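Local coordinates for sulfur oxidation protein soxB (Thermus thermophilus, PDB 2WDD) that hydrolyses a sulfur-sulfur bond as the manganese-binding thiosulfohydrolase of the Sox sulfur oxidation pathway, probably releasing sulfate from a cysteine S-thiosulfonate, at residues R78-P81 and L82-L85; I111-Q114 and K115-E119; A237-E240 and R241-Q244; S262-M266 and Q267-A271. All blocks are in the same frame, centred on the assembly; numbering follows the deposited sequence. Where two conformers were deposited one is given.

Contact 1: residues R78-P81 and L82-L85; sequences RGTP and LAYL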
ATOM      1  N   ARG A  78      11.045  -2.588  22.148  1.00 10.82           N
ATOM      2  CA  ARG A  78       9.714  -2.052  22.353  1.00 10.35           C
ATOM      3  C   ARG A  78       9.825  -0.577  22.747  1.00 12.94           C
ATOM      4  O   ARG A  78      10.694  -0.208  23.541  1.00 13.28           O
ATOM      5  CB  ARG A  78       9.056  -2.819  23.495  1.00 12.26           C
ATOM      6  CG  ARG A  78       7.605  -2.484  23.691  1.00 13.63           C
ATOM      7  CD  ARG A  78       6.967  -3.348  24.766  1.00 16.50           C
ATOM      8  NE  ARG A  78       5.534  -3.113  24.785  1.00 14.52           N
ATOM      9  CZ  ARG A  78       4.645  -3.896  25.377  1.00 23.02           C
ATOM     10  NH1 ARG A  78       5.031  -4.999  26.022  1.00 18.48           N
ATOM     11  NH2 ARG A  78       3.363  -3.569  25.309  1.00 15.77           N
ATOM     12  N   GLY A  79       8.936   0.260  22.219  1.00 11.26           N
ATOM     13  CA  GLY A  79       8.891   1.663  22.586  1.00 11.89           C
ATOM     14  C   GLY A  79       9.814   2.596  21.832  1.00 13.35           C
ATOM     15  O   GLY A  79       9.834   3.794  22.109  1.00 13.15           O
ATOM     16  N   THR A  80      10.557   2.064  20.870  1.00 10.87           N
ATOM     17  CA  THR A  80      11.470   2.871  20.072  1.00 10.65           C
ATOM     18  C   THR A  80      10.739   3.467  18.876  1.00 13.48           C
ATOM     19  O   THR A  80       9.674   2.987  18.482  1.00 12.91           O
ATOM     20  CB  THR A  80      12.627   2.015  19.563  1.00 13.65           C
ATOM     21  OG1 THR A  80      12.091   0.900  18.834  1.00 12.18           O
ATOM     22  CG2 THR A  80      13.465   1.492  20.732  1.00 14.26           C
ATOM     23  N   PRO A  81      11.342   4.484  18.236  1.00 10.22           N
ATOM     24  CA  PRO A  81      10.709   5.046  17.040  1.00 10.40           C
ATOM     25  C   PRO A  81      10.520   3.967  15.976  1.00 12.40           C
ATOM     26  O   PRO A  81       9.501   3.947  15.289  1.00 11.38           O
ATOM     27  CB  PRO A  81      11.715   6.099  16.571  1.00 12.75           C
ATOM     28  CG  PRO A  81      12.412   6.527  17.826  1.00 16.60           C
ATOM     29  CD  PRO A  81      12.447   5.327  18.743  1.00 12.14           C
ATOM     30  N   LEU A  82      11.473   3.046  15.847  1.00  9.49           N
ATOM     31  CA  LEU A  82      11.295   1.985  14.854  1.00  9.58           C
ATOM     32  C   LEU A  82      10.128   1.079  15.247  1.00 12.02           C
ATOM     33  O   LEU A  82       9.361   0.653  14.383  1.00 11.35           O
ATOM     34  CB  LEU A  82      12.572   1.166  14.655  1.00  9.95           C
ATOM     35  CG  LEU A  82      12.494   0.111  13.543  1.00 14.06           C
ATOM     36  CD1 LEU A  82      11.955   0.716  12.255  1.00 14.94           C
ATOM     37  CD2 LEU A  82      13.878  -0.513  13.308  1.00 16.33           C
ATOM     38  N   ALA A  83       9.986   0.785  16.541  1.00 10.41           N
ATOM     39  CA  ALA A  83       8.880  -0.054  16.996  1.00  9.87           C
ATOM     40  C   ALA A  83       7.543   0.616  16.662  1.00 11.07           C
ATOM     41  O   ALA A  83       6.586  -0.042  16.254  1.00 10.67           O
ATOM     42  CB  ALA A  83       8.982  -0.320  18.501  1.00 10.74           C
ATOM     43  N   TYR A  84       7.498   1.932  16.823  1.00  8.60           N
ATOM     44  CA  TYR A  84       6.299   2.723  16.508  1.00  8.62           C
ATOM     45  C   TYR A  84       5.901   2.540  15.034  1.00 11.30           C
ATOM     46  O   TYR A  84       4.723   2.374  14.719  1.00 10.28           O
ATOM     47  CB  TYR A  84       6.591   4.200  16.807  1.00  8.76           C
ATOM     48  CG  TYR A  84       5.600   5.209  16.260  1.00  9.04           C
ATOM     49  CD1 TYR A  84       4.223   5.017  16.373  1.00 10.31           C
ATOM     50  CD2 TYR A  84       6.047   6.399  15.699  1.00  8.72           C
ATOM     51  CE1 TYR A  84       3.316   5.981  15.910  1.00  9.48           C
ATOM     52  CE2 TYR A  84       5.163   7.338  15.208  1.00  8.50           C
ATOM     53  CZ  TYR A  84       3.799   7.144  15.328  1.00  9.92           C
ATOM     54  OH  TYR A  84       2.917   8.113  14.858  1.00 10.97           O
ATOM     55  N   LEU A  85       6.878   2.556  14.136  1.00  8.90           N
ATOM     56  CA  LEU A  85       6.584   2.370  12.715  1.00  8.54           C
ATOM     57  C   LEU A  85       6.206   0.921  12.393  1.00 11.83           C
ATOM     58  O   LEU A  85       5.342   0.640  11.559  1.00 11.40           O
ATOM     59  CB  LEU A  85       7.823   2.711  11.878  1.00  8.91           C
ATOM     60  CG  LEU A  85       7.940   4.157  11.374  1.00 14.10           C
ATOM     61  CD1 LEU A  85       7.953   5.156  12.515  1.00 16.10           C
ATOM     62  CD2 LEU A  85       9.186   4.301  10.499  1.00 16.47           C
TER
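Thr80 OG1 is gripped from two directions: it lies 3.1 Å from the backbone N of Ala83, which donates to it at an N-H...O angle of 152°, and it is also hydrogen-bonded to the carbonyl O of Glu77. With chi1 at 56° the hydroxyl stands between the threonine's own N and carbonyl carbon, close against the start of the helix, and the methyl CB of Ala83 rests 3.4 Å from OG1. The backbone closes the same opening turn: Thr80 O accepts from Tyr84 N at 2.9 Å and Pro81 O from Leu85 N at 3.2 Å. Thr80 is thus the N-cap of helix 81-86, its side chain standing in for the carbonyl that the first turn lacks. Pro81 follows at the first helical position, where its ring nitrogen has no hydrogen that would need an acceptor; Pro81 also touches Phe98 and a bound tertiary-butyl alcohol. Pro81 O is hemmed in by carbon, with Tyr84 CB at 3.3 Å and Leu85 CD1 at 3.4 Å. The phenol of Tyr84 leads away from the turn, CG anti to the backbone N (chi1 167°), to pack on Leu94 and Ala95 of helix 91-98 and to bond through OH with Gly99 O. Leu82 and Leu85 face strand 323-333, at Val331 and Pro333.

Contact 2: residues I111-Q114 and K115-E119; sequences IRDQ and KARVE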
ATOM      1  N   ILE A 111      15.063  12.997   2.725  1.00 13.95           N
ATOM      2  CA  ILE A 111      15.762  12.567   1.520  1.00 12.64           C
ATOM      3  C   ILE A 111      16.929  13.512   1.244  1.00 18.10           C
ATOM      4  O   ILE A 111      18.032  13.072   0.923  1.00 17.70           O
ATOM      5  CB  ILE A 111      14.800  12.513   0.307  1.00 14.28           C
ATOM      6  CG1 ILE A 111      13.797  11.368   0.477  1.00 12.82           C
ATOM      7  CG2 ILE A 111      15.575  12.379  -1.011  1.00 14.49           C
ATOM      8  CD1 ILE A 111      12.639  11.407  -0.507  1.00 15.13           C
ATOM      9  N   ARG A 112      16.677  14.810   1.351  1.00 17.55           N
ATOM     10  CA  ARG A 112      17.723  15.795   1.084  1.00 17.67           C
ATOM     11  C   ARG A 112      18.862  15.682   2.087  1.00 22.24           C
ATOM     12  O   ARG A 112      20.033  15.777   1.724  1.00 22.84           O
ATOM     13  CB  ARG A 112      17.140  17.208   1.087  1.00 17.58           C
ATOM     14  CG  ARG A 112      16.374  17.519  -0.174  1.00 19.19           C
ATOM     15  CD  ARG A 112      15.749  18.884  -0.119  1.00 21.08           C
ATOM     16  NE  ARG A 112      14.978  19.151  -1.327  1.00 20.78           N
ATOM     17  CZ  ARG A 112      14.093  20.133  -1.446  1.00 20.64           C
ATOM     18  NH1 ARG A 112      13.871  20.949  -0.427  1.00 18.79           N
ATOM     19  NH2 ARG A 112      13.434  20.295  -2.582  1.00 18.47           N
ATOM     20  N   ASP A 113      18.512  15.478   3.348  1.00 19.75           N
ATOM     21  CA  ASP A 113      19.515  15.337   4.401  1.00 19.58           C
ATOM     22  C   ASP A 113      20.444  14.177   4.056  1.00 23.34           C
ATOM     23  O   ASP A 113      21.667  14.322   4.022  1.00 22.95           O
ATOM     24  CB  ASP A 113      18.830  15.078   5.744  1.00 21.14           C
ATOM     25  CG  ASP A 113      19.817  14.813   6.866  1.00 29.87           C
ATOM     26  OD1 ASP A 113      20.378  15.792   7.398  1.00 31.52           O
ATOM     27  OD2 ASP A 113      19.978  13.639   7.263  1.00 30.59           O
ATOM     28  N   GLN A 114      19.850  13.030   3.753  1.00 17.75           N
ATOM     29  CA  GLN A 114      20.629  11.844   3.451  1.00 17.05           C
ATOM     30  C   GLN A 114      21.439  11.949   2.173  1.00 21.27           C
ATOM     31  O   GLN A 114      22.599  11.527   2.124  1.00 20.68           O
ATOM     32  CB  GLN A 114      19.724  10.611   3.444  1.00 17.30           C
ATOM     33  CG  GLN A 114      19.067  10.385   4.794  1.00 15.94           C
ATOM     34  CD  GLN A 114      20.072   9.977   5.853  1.00 20.22           C
ATOM     35  OE1 GLN A 114      20.752   8.967   5.703  1.00 18.61           O
ATOM     36  NE2 GLN A 114      20.139  10.735   6.948  1.00 17.14           N
ATOM     37  N   LYS A 115      20.835  12.510   1.133  1.00 18.73           N
ATOM     38  CA  LYS A 115      21.537  12.652  -0.135  1.00 18.81           C
ATOM     39  C   LYS A 115      22.740  13.582   0.018  1.00 24.78           C
ATOM     40  O   LYS A 115      23.809  13.305  -0.520  1.00 24.94           O
ATOM     41  CB  LYS A 115      20.601  13.176  -1.229  1.00 20.25           C
ATOM     42  CG  LYS A 115      21.198  13.089  -2.626  1.00 27.30           C
ATOM     43  CD  LYS A 115      20.144  13.299  -3.702  1.00 31.60           C
ATOM     44  CE  LYS A 115      20.789  13.493  -5.065  1.00 35.23           C
ATOM     45  NZ  LYS A 115      19.787  13.890  -6.092  1.00 36.46           N
ATOM     46  N   ALA A 116      22.561  14.678   0.752  1.00 22.79           N
ATOM     47  CA  ALA A 116      23.649  15.638   0.966  1.00 23.73           C
ATOM     48  C   ALA A 116      24.788  14.956   1.713  1.00 28.20           C
ATOM     49  O   ALA A 116      25.962  15.117   1.374  1.00 27.72           O
ATOM     50  CB  ALA A 116      23.146  16.843   1.751  1.00 24.38           C
ATOM     51  N   ARG A 117      24.425  14.196   2.739  1.00 25.07           N
ATOM     52  CA  ARG A 117      25.409  13.475   3.534  0.50 24.78           C
ATOM     53  C   ARG A 117      26.229  12.554   2.641  1.00 28.52           C
ATOM     54  O   ARG A 117      27.461  12.547   2.715  1.00 28.39           O
ATOM     55  CB  ARG A 117      24.728  12.654   4.631  0.50 24.19           C
ATOM     56  CG  ARG A 117      24.173  13.471   5.784  0.50 29.97           C
ATOM     57  CD  ARG A 117      23.433  12.571   6.761  0.50 32.08           C
ATOM     58  NE  ARG A 117      22.599  13.322   7.692  0.50 36.44           N
ATOM     59  CZ  ARG A 117      22.804  13.367   9.005  0.50 51.09           C
ATOM     60  NH1 ARG A 117      23.822  12.708   9.540  0.50 40.36           N
ATOM     61  NH2 ARG A 117      21.993  14.073   9.783  0.50 36.07           N
ATOM     62  N   VAL A 118      25.550  11.780   1.802  1.00 24.93           N
ATOM     63  CA  VAL A 118      26.206  10.846   0.890  1.00 24.62           C
ATOM     64  C   VAL A 118      27.125  11.523  -0.119  1.00 31.32           C
ATOM     65  O   VAL A 118      28.218  11.033  -0.404  1.00 31.47           O
ATOM     66  CB  VAL A 118      25.177   9.941   0.182  1.00 27.25           C
ATOM     67  CG1 VAL A 118      25.824   9.193  -0.977  1.00 26.55           C
ATOM     68  CG2 VAL A 118      24.549   8.972   1.177  1.00 26.43           C
ATOM     69  N   GLU A 119      26.666  12.629  -0.686  1.00 29.37           N
ATOM     70  CA  GLU A 119      27.461  13.344  -1.676  1.00 30.00           C
ATOM     71  C   GLU A 119      28.656  14.056  -1.040  1.00 35.08           C
ATOM     72  O   GLU A 119      29.715  14.170  -1.655  1.00 34.81           O
ATOM     73  CB  GLU A 119      26.585  14.283  -2.508  1.00 31.28           C
ATOM     74  CG  GLU A 119      25.659  13.516  -3.455  1.00 40.03           C
ATOM     75  CD  GLU A 119      24.647  14.399  -4.164  1.00 54.66           C
ATOM     76  OE1 GLU A 119      24.418  15.543  -3.714  1.00 44.70           O
ATOM     77  OE2 GLU A 119      24.070  13.939  -5.170  1.00 45.21           O
TER
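Arg117 reaches back one helical turn to Asp113, and the amide of Gln114 lies beside the pair. Arg117 was modelled in two conformers; this is one of them. The shortest link runs from Arg117 NE to Asp113 OD2, 2.7 Å, a salt bridge bent rather than straight, with an N-H...O angle of 136°. The arginine comes in from above the carboxylate plane, and the two flat groups are turned 64° against each other; NH2 adds weak bonds to both oxygens, at 3.3 Å to OD2 and 3.4 Å to OD1 of Asp113. Asp113 is brought round by its first torsion, 176°, which sets the carboxylate opposite the backbone N and lets its end approach the following turn, while the arginine chain runs extended from CG to NE. Gln114 NE2 also donates to Asp113 OD2, at 2.9 Å, nearly in line with the C-O bond. Bent at chi2, the glutamine keeps its amide close to the guanidinium, with NE2 3.6 Å from Arg117 NE. Both also have partners elsewhere: Gln114 binds Tyr21 O and Arg314, and Arg117 NH1 forms a salt bridge with Asp22. Lys115 CB lies 3.4 Å from Ile111 O, its chain packing on Leu32 and Ala125. Beneath this polar group, helix 104-120 lies against the sheet, where Ile111 and Val118 pack on strands 29-34 and 124-129. Weak bonds aside, two donors converge on Asp113 OD2 in this conformer, one cationic and one neutral, which would be expected to stabilise the ionised carboxylate and to join the N-terminal residues around Asp22 to this helix.

Contact 3: residues A237-E240 and R241-Q244; sequences ALDE and RRLQ. With TBU (tertiary-butyl alcohol), chain E.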
ATOM      1  N   ALA A 237       1.226  -8.181 -17.918  1.00 15.59           N
ATOM      2  CA  ALA A 237       1.526  -9.548 -17.499  1.00 16.71           C
ATOM      3  C   ALA A 237       2.940  -9.815 -16.995  1.00 19.99           C
ATOM      4  O   ALA A 237       3.917  -9.339 -17.570  1.00 18.92           O
ATOM      5  CB  ALA A 237       1.168 -10.541 -18.602  1.00 18.49           C
ATOM      6  N   LEU A 238       3.029 -10.592 -15.920  1.00 18.94           N
ATOM      7  CA  LEU A 238       4.312 -11.018 -15.388  1.00 19.77           C
ATOM      8  C   LEU A 238       4.902 -11.917 -16.481  1.00 23.66           C
ATOM      9  O   LEU A 238       4.252 -12.865 -16.932  1.00 23.04           O
ATOM     10  CB  LEU A 238       4.102 -11.826 -14.102  1.00 20.28           C
ATOM     11  CG  LEU A 238       5.316 -12.558 -13.526  1.00 24.90           C
ATOM     12  CD1 LEU A 238       6.286 -11.570 -12.903  1.00 25.08           C
ATOM     13  CD2 LEU A 238       4.877 -13.595 -12.507  1.00 27.98           C
ATOM     14  N   ASP A 239       6.101 -11.584 -16.937  1.00 19.70           N
ATOM     15  CA  ASP A 239       6.745 -12.314 -18.025  1.00 19.49           C
ATOM     16  C   ASP A 239       8.174 -12.645 -17.608  1.00 22.48           C
ATOM     17  O   ASP A 239       9.088 -11.836 -17.783  1.00 21.87           O
ATOM     18  CB  ASP A 239       6.748 -11.436 -19.281  1.00 21.11           C
ATOM     19  CG  ASP A 239       7.093 -12.204 -20.546  1.00 27.59           C
ATOM     20  OD1 ASP A 239       7.838 -13.206 -20.468  1.00 27.38           O
ATOM     21  OD2 ASP A 239       6.659 -11.763 -21.632  1.00 30.21           O
ATOM     22  N   GLU A 240       8.345 -13.816 -17.002  1.00 20.00           N
ATOM     23  CA  GLU A 240       9.649 -14.235 -16.496  1.00 20.41           C
ATOM     24  C   GLU A 240      10.755 -14.206 -17.545  1.00 24.08           C
ATOM     25  O   GLU A 240      11.882 -13.813 -17.253  1.00 22.23           O
ATOM     26  CB  GLU A 240       9.558 -15.609 -15.839  1.00 21.82           C
ATOM     27  CG  GLU A 240       8.676 -15.618 -14.601  1.00 30.04           C
ATOM     28  CD  GLU A 240       8.724 -16.934 -13.863  1.00 48.94           C
ATOM     29  OE1 GLU A 240       8.067 -17.893 -14.311  1.00 47.28           O
ATOM     30  OE2 GLU A 240       9.409 -17.005 -12.825  1.00 44.89           O
ATOM     31  N   ARG A 241      10.422 -14.608 -18.769  1.00 22.37           N
ATOM     32  CA  ARG A 241      11.384 -14.601 -19.867  1.00 22.73           C
ATOM     33  C   ARG A 241      11.888 -13.190 -20.142  1.00 25.03           C
ATOM     34  O   ARG A 241      13.094 -12.946 -20.186  1.00 24.22           O
ATOM     35  CB  ARG A 241      10.728 -15.162 -21.134  1.00 25.42           C
ATOM     36  CG  ARG A 241      11.613 -16.083 -21.956  1.00 39.10           C
ATOM     37  CD  ARG A 241      11.073 -16.221 -23.376  1.00 50.16           C
ATOM     38  NE  ARG A 241      11.201 -14.971 -24.121  1.00 61.43           N
ATOM     39  CZ  ARG A 241      10.216 -14.094 -24.294  1.00 76.18           C
ATOM     40  NH1 ARG A 241       9.013 -14.334 -23.788  1.00 64.41           N
ATOM     41  NH2 ARG A 241      10.433 -12.979 -24.978  1.00 62.69           N
ATOM     42  N   ARG A 242      10.956 -12.263 -20.340  1.00 20.43           N
ATOM     43  CA  ARG A 242      11.295 -10.874 -20.614  1.00 19.75           C
ATOM     44  C   ARG A 242      12.099 -10.270 -19.457  1.00 21.28           C
ATOM     45  O   ARG A 242      13.017  -9.480 -19.674  1.00 20.09           O
ATOM     46  CB  ARG A 242      10.024 -10.057 -20.879  1.00 22.31           C
ATOM     47  CG  ARG A 242      10.222  -8.850 -21.783  1.00 32.27           C
ATOM     48  CD  ARG A 242       8.989  -7.943 -21.821  1.00 37.51           C
ATOM     49  NE  ARG A 242       7.893  -8.488 -22.625  1.00 43.46           N
ATOM     50  CZ  ARG A 242       7.782  -8.358 -23.944  1.00 55.12           C
ATOM     51  NH1 ARG A 242       8.723  -7.728 -24.637  1.00 41.69           N
ATOM     52  NH2 ARG A 242       6.731  -8.865 -24.577  1.00 38.27           N
ATOM     53  N   LEU A 243      11.743 -10.640 -18.228  1.00 17.69           N
ATOM     54  CA  LEU A 243      12.458 -10.129 -17.057  1.00 16.29           C
ATOM     55  C   LEU A 243      13.888 -10.659 -17.055  1.00 18.97           C
ATOM     56  O   LEU A 243      14.836  -9.904 -16.842  1.00 18.13           O
ATOM     57  CB  LEU A 243      11.739 -10.533 -15.762  1.00 15.70           C
ATOM     58  CG  LEU A 243      12.410 -10.065 -14.458  1.00 17.53           C
ATOM     59  CD1 LEU A 243      12.705  -8.564 -14.449  1.00 17.08           C
ATOM     60  CD2 LEU A 243      11.557 -10.465 -13.246  1.00 17.74           C
ATOM     61  N   GLN A 244      14.032 -11.961 -17.290  1.00 17.09           N
ATOM     62  CA  GLN A 244      15.352 -12.595 -17.328  1.00 17.51           C
ATOM     63  C   GLN A 244      16.226 -12.002 -18.423  1.00 21.82           C
ATOM     64  O   GLN A 244      17.413 -11.762 -18.217  1.00 21.32           O
ATOM     65  CB  GLN A 244      15.233 -14.103 -17.529  1.00 18.49           C
ATOM     66  CG  GLN A 244      16.580 -14.838 -17.461  1.00 20.81           C
ATOM     67  CD  GLN A 244      17.246 -14.728 -16.095  1.00 27.49           C
ATOM     68  OE1 GLN A 244      16.931 -15.488 -15.177  1.00 22.48           O
ATOM     69  NE2 GLN A 244      18.188 -13.796 -15.962  1.00 20.51           N
TER
HETATM   70  O   TBU E1577      -2.213  -7.512 -18.316  1.00 24.14           O
HETATM   71  C   TBU E1577      -2.636  -8.828 -18.743  1.00 26.88           C
HETATM   72  C1  TBU E1577      -2.328  -9.026 -20.204  1.00 28.28           C
HETATM   73  C2  TBU E1577      -1.954  -9.993 -18.010  1.00 28.91           C
HETATM   74  C3  TBU E1577      -4.139  -8.939 -18.548  1.00 28.48           C
HETATM   75  O   HOH W   1       7.914 -16.119 -19.300  1.00 45.80           O
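Asp239 turns its carboxylate toward the two arginines that follow it, and each oxygen has its own neighbour. OD2 lies 3.6 Å from Arg242 NE, a long salt bridge in which the carboxylate and guanidinium planes stand almost perpendicular, 85° apart. OD1 is 3.7 Å from Arg241 NH1, well out of the guanidinium plane, so this second, equally loose link rests on charge alone. Both arginine chains bend at chi3, which folds their ends back toward the aspartate. A more directional bond comes from the backbone: Arg242 N donates to Asp239 OD1 at 3.3 Å, almost straight at 173° but from above the carboxylate plane. This makes Asp239 the N-cap of helix 240-252, its CG placed anti to the backbone N (chi1 -166°). A water extends the cap, donating to Asp239 OD1 at 3.1 Å and accepting from Arg241 N at 3.0 Å. The aliphatic part of Arg242 shares in the contact, its CB 3.6 Å from Asp239 CG. The negative carboxylate at the start of the helix probably interacts favourably with the helix dipole as well as with the two cations. Arg241 has a further partner in Glu245, one turn on. Just upstream, Ala237 CB borders a bound tertiary-butyl alcohol, at 3.2 Å from its C2. Leu238 and Leu243 leave the charged side and pack on Leu272 of helix 266-273, Leu238 also on Leu268, so that the loop after strand 234-235 and the opening turn of helix 240-252 lie against that helix.

Contact 4: residues S262-M266 and Q267-A271; sequences SHNGM and QLDAA. With MN (manganese (II) ion), chain H.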
ATOM      1  N   SER A 262      10.562  -2.924  -7.742  1.00  9.03           N
ATOM      2  CA  SER A 262       9.365  -3.708  -8.010  1.00  8.57           C
ATOM      3  C   SER A 262       8.057  -3.245  -7.399  1.00 10.74           C
ATOM      4  O   SER A 262       8.011  -2.770  -6.257  1.00  9.93           O
ATOM      5  CB  SER A 262       9.617  -5.116  -7.463  1.00 10.51           C
ATOM      6  OG  SER A 262       8.580  -6.011  -7.816  1.00 11.62           O
ATOM      7  N   HIS A 263       6.980  -3.478  -8.145  1.00  8.24           N
ATOM      8  CA  HIS A 263       5.638  -3.280  -7.619  1.00  7.16           C
ATOM      9  C   HIS A 263       4.857  -4.580  -7.829  1.00 10.51           C
ATOM     10  O   HIS A 263       3.654  -4.552  -8.059  1.00 10.32           O
ATOM     11  CB  HIS A 263       4.890  -2.082  -8.206  1.00  7.76           C
ATOM     12  CG  HIS A 263       3.844  -1.544  -7.280  1.00  9.24           C
ATOM     13  ND1 HIS A 263       4.053  -0.436  -6.484  1.00 10.32           N
ATOM     14  CD2 HIS A 263       2.622  -2.025  -6.947  1.00  9.77           C
ATOM     15  CE1 HIS A 263       2.993  -0.250  -5.713  1.00  9.50           C
ATOM     16  NE2 HIS A 263       2.111  -1.196  -5.976  1.00  9.79           N
ATOM     17  N   ASN A 264       5.544  -5.716  -7.708  1.00  9.14           N
ATOM     18  CA  ASN A 264       4.894  -7.020  -7.855  1.00  9.18           C
ATOM     19  C   ASN A 264       4.161  -7.447  -6.590  1.00 12.03           C
ATOM     20  O   ASN A 264       3.247  -8.268  -6.662  1.00 10.32           O
ATOM     21  CB  ASN A 264       5.928  -8.136  -8.114  1.00  9.64           C
ATOM     22  CG  ASN A 264       6.489  -8.135  -9.524  1.00 17.33           C
ATOM     23  OD1 ASN A 264       5.775  -7.935 -10.498  1.00 15.62           O
ATOM     24  ND2 ASN A 264       7.774  -8.480  -9.637  1.00 16.14           N
ATOM     25  N   GLY A 265       4.677  -7.017  -5.432  1.00 10.43           N
ATOM     26  CA  GLY A 265       4.249  -7.478  -4.117  1.00 10.25           C
ATOM     27  C   GLY A 265       5.416  -8.305  -3.577  1.00 12.42           C
ATOM     28  O   GLY A 265       6.044  -9.047  -4.338  1.00 11.58           O
ATOM     29  N   MET A 266       5.728  -8.184  -2.291  1.00  8.06           N
ATOM     30  CA  MET A 266       6.897  -8.874  -1.758  1.00  7.74           C
ATOM     31  C   MET A 266       6.957 -10.388  -1.878  1.00 10.59           C
ATOM     32  O   MET A 266       8.041 -10.936  -2.059  1.00  9.52           O
ATOM     33  CB  MET A 266       7.234  -8.411  -0.345  1.00  9.17           C
ATOM     34  CG  MET A 266       8.672  -8.710   0.038  1.00 10.26           C
ATOM     35  SD  MET A 266       9.138  -7.918   1.592  1.00 11.79           S
ATOM     36  CE  MET A 266       8.148  -8.794   2.790  1.00 10.39           C
ATOM     37  N   GLN A 267       5.823 -11.075  -1.753  1.00  8.96           N
ATOM     38  CA  GLN A 267       5.841 -12.532  -1.838  1.00  8.49           C
ATOM     39  C   GLN A 267       6.116 -12.959  -3.268  1.00 12.64           C
ATOM     40  O   GLN A 267       6.857 -13.917  -3.511  1.00 12.62           O
ATOM     41  CB  GLN A 267       4.523 -13.125  -1.344  1.00  8.93           C
ATOM     42  CG  GLN A 267       4.190 -12.728   0.099  1.00  9.67           C
ATOM     43  CD  GLN A 267       5.329 -13.037   1.057  1.00 14.19           C
ATOM     44  OE1 GLN A 267       5.821 -14.165   1.105  1.00 11.24           O
ATOM     45  NE2 GLN A 267       5.747 -12.038   1.832  1.00 11.91           N
ATOM     46  N   LEU A 268       5.553 -12.230  -4.223  1.00  9.98           N
ATOM     47  CA  LEU A 268       5.828 -12.529  -5.620  1.00 10.63           C
ATOM     48  C   LEU A 268       7.305 -12.234  -5.921  1.00 13.03           C
ATOM     49  O   LEU A 268       7.974 -12.995  -6.615  1.00 13.00           O
ATOM     50  CB  LEU A 268       4.896 -11.743  -6.533  1.00 10.62           C
ATOM     51  CG  LEU A 268       5.088 -11.944  -8.034  1.00 13.35           C
ATOM     52  CD1 LEU A 268       5.141 -13.440  -8.397  1.00 13.41           C
ATOM     53  CD2 LEU A 268       3.955 -11.236  -8.782  1.00 15.46           C
ATOM     54  N   ASP A 269       7.828 -11.146  -5.364  1.00  9.74           N
ATOM     55  CA  ASP A 269       9.237 -10.844  -5.545  1.00  9.59           C
ATOM     56  C   ASP A 269      10.090 -11.987  -4.990  1.00 13.75           C
ATOM     57  O   ASP A 269      11.117 -12.335  -5.579  1.00 12.18           O
ATOM     58  CB  ASP A 269       9.605  -9.553  -4.823  1.00 10.73           C
ATOM     59  CG  ASP A 269       9.134  -8.311  -5.557  1.00 12.66           C
ATOM     60  OD1 ASP A 269       8.979  -8.372  -6.800  1.00 13.30           O
ATOM     61  OD2 ASP A 269       8.995  -7.258  -4.892  1.00 12.58           O
ATOM     62  N   ALA A 270       9.702 -12.538  -3.837  1.00 10.69           N
ATOM     63  CA  ALA A 270      10.486 -13.628  -3.242  1.00 10.80           C
ATOM     64  C   ALA A 270      10.479 -14.850  -4.157  1.00 15.53           C
ATOM     65  O   ALA A 270      11.499 -15.536  -4.293  1.00 15.08           O
ATOM     66  CB  ALA A 270       9.960 -13.989  -1.852  1.00 11.66           C
ATOM     67  N   ALA A 271       9.340 -15.116  -4.789  1.00 13.30           N
ATOM     68  CA  ALA A 271       9.232 -16.252  -5.704  1.00 13.55           C
ATOM     69  C   ALA A 271      10.142 -16.025  -6.910  1.00 17.91           C
ATOM     70  O   ALA A 271      10.818 -16.951  -7.369  1.00 18.05           O
ATOM     71  CB  ALA A 271       7.782 -16.447  -6.149  1.00 14.09           C
TER
HETATM   72 MN    MN H1581       0.088  -1.455  -5.259  0.90  7.88          MN
HETATM   73  O   HOH W   2       6.959  -5.495  -4.991  1.00  9.12           O
HETATM   74  O   HOH W   3      -0.223  -1.398  -3.168  0.75  7.96           O
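The chain leaves strand 257-262 at Ser262, passes through Gly265 with phi positive at 110°, and enters helix 266-273, whose first turn is closed by backbone bonds from Asp269 N to Gly265 O and from Ala270 N to Met266 O. Gly265 occupies the N-cap position, where a side chain would collide with the carbonyl O of Asn264. Across this bend, Asp269 points back at the strand end, and its OD1 is gripped by two donors. Ser262 OG, 2.6 Å away, comes to the syn lone pair of OD1, while Asn264 ND2, at 3.1 Å, approaches nearly along the C-O axis, with the amide and carboxylate planes 63° apart. The serine hydroxyl also accepts from Asn264 N at 3.1 Å, completing an ST turn; its chi1 of -173° sets OG over the following backbone. A water 2.7 Å from the other oxygen, Asp269 OD2, accepts from Gly265 N and may donate to OD2, which also bonds to Ser284 OG. Asn264 CB also touches Leu268 CD2, at 3.7 Å. His263 turns away from the helix and binds manganese through NE2 at 2.2 Å, its ND1 held by Gly130 O. Asp132, His163 and His286 join it on that ion, together with a water, as in the dinuclear metal centre of the 5'-nucleotidase family, whose ligands sit on loops at strand ends.

All four contacts are local and follow in series along the chain, none nesting in or crossing another. Contact 1 closes the loop after helix 67-74 and opens helix 81-86, beside helix 91-98 and strand 323-333. Contact 2 closes no loop but lies within helix 104-120, against the sheet that holds strands 29-34 and 124-129; its centre is about 24 Å from that of contact 1. Contact 3 ends the loop after strand 234-235, and contact 4 ends the one joining strand 257-262 to helix 266-273, next to the manganese site. These last two touch, Leu238 CD2 meeting Leu268 CD1 at 4.1 Å, which ties the loop leading into helix 240-252 to helix 266-273.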